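Local coordinates for FMN-dependent nitronate monooxygenase (Shewanella oneidensis, PDB 5LSM) that oxidises nitronates with FMN and molecular oxygen, probably turning propionate 3-nitronate into 3-oxopropanoate in detoxification, at the interface of chains A and B. Numbering follows the deposited sequence. Chains: chain A/B, FMN-dependent nitronate monooxygenase.

The interface of chains A and B. Residues chain A 198, 226, 230; chain B 197-198, 216-218, 223, 226-227.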
loop_
_atom_site.group_PDB
_atom_site.type_symbol
_atom_site.label_atom_id
_atom_site.label_comp_id
_atom_site.label_asym_id
_atom_site.label_seq_id
_atom_site.Cartn_x
_atom_site.Cartn_y
_atom_site.Cartn_z
ATOM N N PHE A 198 6.696 -1.205 -0.083
ATOM C CA PHE A 198 7.323 -2.080 0.913
ATOM C C PHE A 198 7.204 -3.571 0.586
ATOM O O PHE A 198 8.039 -4.376 1.034
ATOM C CB PHE A 198 6.710 -1.825 2.286
ATOM C CG PHE A 198 7.524 -2.349 3.408
ATOM C CD1 PHE A 198 8.637 -1.661 3.838
ATOM C CD2 PHE A 198 7.148 -3.504 4.073
ATOM C CE1 PHE A 198 9.387 -2.118 4.896
ATOM C CE2 PHE A 198 7.890 -3.974 5.137
ATOM C CZ PHE A 198 9.018 -3.280 5.547
ATOM N N ALA A 226 15.798 3.640 3.156
ATOM C CA ALA A 226 15.010 2.443 3.421
ATOM C C ALA A 226 14.788 1.634 2.149
ATOM O O ALA A 226 14.812 0.422 2.183
ATOM C CB ALA A 226 13.682 2.794 4.084
ATOM N N MET A 230 16.592 -2.344 1.096
ATOM C CA MET A 230 15.896 -3.489 0.498
ATOM C C MET A 230 16.527 -3.962 -0.803
ATOM O O MET A 230 16.059 -4.915 -1.409
ATOM C CB MET A 230 14.444 -3.116 0.214
ATOM C CG MET A 230 13.458 -3.736 1.175
ATOM S SD MET A 230 12.080 -2.640 1.433
ATOM C CE MET A 230 11.021 -3.722 2.372
ATOM N N THR B 197 2.577 0.644 4.206
ATOM C CA THR B 197 3.584 0.709 5.263
ATOM C C THR B 197 4.632 1.794 5.019
ATOM O O THR B 197 5.000 2.525 5.942
ATOM C CB THR B 197 4.272 -0.647 5.460
ATOM O OG1 THR B 197 3.406 -1.501 6.209
ATOM C CG2 THR B 197 5.610 -0.484 6.219
ATOM N N PHE B 198 5.077 1.908 3.775
ATOM C CA PHE B 198 6.216 2.740 3.426
ATOM C C PHE B 198 5.940 4.204 3.702
ATOM O O PHE B 198 6.858 4.976 3.953
ATOM C CB PHE B 198 6.562 2.569 1.945
ATOM C CG PHE B 198 7.982 2.865 1.627
ATOM C CD1 PHE B 198 8.992 1.994 2.035
ATOM C CD2 PHE B 198 8.324 3.992 0.906
ATOM C CE1 PHE B 198 10.312 2.268 1.748
ATOM C CE2 PHE B 198 9.642 4.256 0.600
ATOM C CZ PHE B 198 10.636 3.407 1.036
ATOM N N GLY B 216 2.852 -4.745 8.634
ATOM C CA GLY B 216 2.417 -4.794 7.235
ATOM C C GLY B 216 3.568 -5.089 6.277
ATOM O O GLY B 216 4.256 -4.190 5.832
ATOM N N GLY B 217 3.812 -6.366 6.009
ATOM C CA GLY B 217 4.804 -6.774 5.013
ATOM C C GLY B 217 6.197 -7.004 5.564
ATOM O O GLY B 217 7.155 -7.077 4.806
ATOM N N ILE B 218 6.327 -7.114 6.883
ATOM C CA ILE B 218 7.629 -7.393 7.478
ATOM C C ILE B 218 7.747 -8.894 7.617
ATOM O O ILE B 218 7.023 -9.517 8.416
ATOM C CB ILE B 218 7.829 -6.691 8.856
ATOM C CG1 ILE B 218 7.852 -5.162 8.706
ATOM C CG2 ILE B 218 9.170 -7.089 9.467
ATOM C CD1 ILE B 218 6.513 -4.552 8.380
ATOM N N THR B 223 13.478 -6.845 5.393
ATOM C CA THR B 223 12.322 -5.986 5.591
ATOM C C THR B 223 12.260 -5.471 7.031
ATOM O O THR B 223 11.851 -4.322 7.271
ATOM C CB THR B 223 10.984 -6.668 5.205
ATOM O OG1 THR B 223 10.983 -8.023 5.640
ATOM C CG2 THR B 223 10.746 -6.613 3.678
ATOM N N ALA B 226 14.680 -2.482 6.793
ATOM C CA ALA B 226 14.005 -1.325 6.200
ATOM C C ALA B 226 13.075 -0.642 7.187
ATOM O O ALA B 226 13.025 0.569 7.229
ATOM C CB ALA B 226 13.224 -1.747 4.968
ATOM N N ALA B 227 12.332 -1.421 7.974
ATOM C CA ALA B 227 11.406 -0.846 8.964
ATOM C C ALA B 227 12.140 -0.040 10.015
ATOM O O ALA B 227 11.769 1.086 10.290
ATOM C CB ALA B 227 10.562 -1.928 9.630
HETATM O O HOH W 1 7.156 -6.697 2.089
#
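A:Phe198 pushes its phenyl ring into a pocket of chain B formed by B:Thr197, B:Gly216, B:Gly217, B:Ile218, B:Thr223 and B:Ala226, hiding 122 Å² of its surface. With CG anti to the backbone N (chi1 -163°), the side chain points away from its own helix into the partner. Its CB faces CB of B:Thr197; farther out, the methyl CG2 of B:Thr197 sits over the centre of one ring face, a CH-pi contact 3.9 Å from the centroid. One flank, CD1, passes CD1 of B:Phe198 at 4.1 Å, while CE1 next to it meets the methyl CB of B:Ala226. On the other flank CD2 lies by the carbonyl oxygens of B:Gly216 and B:Gly217, and CE2 comes nearest O of B:Gly217 and touches CD1 of B:Ile218 at 3.6 Å, the ring edge meeting C of B:Gly217 and N of B:Ile218 in its plane. At the tip, CZ reaches CB of B:Thr223 and its carbonyl oxygen. The opposite face belongs to chain A itself: the methyl CE of A:Met230 lies above it toward the rim, and SD of A:Met230 rests on CB of B:Ala226 at 3.8 Å. OG1 of B:Thr197, anti to its carbonyl carbon (chi1 -78°), hydrogen-bonds at 2.8 Å to O of B:Gly216 on an in-plane lone pair, which probably helps keep CG2 turned toward the ring. Polar linkage across the patch runs through a water, 2.7 Å from both O of A:Phe198 and O of B:Gly217. An alanine in place of A:Phe198 would probably open a gap between the methyls of B:Thr197 and A:Met230 and leave the B:Thr197 methyl without its aromatic partner. The patch is part of a two-fold interface between identical chains, whose biological role the structure alone does not show; TIM-barrel helices 197-207 and 221-229 of both chains contribute, and the loop after barrel strand 212-215 brings in B:Gly217, an FMN-binding residue, so the contact borders the cofactor site.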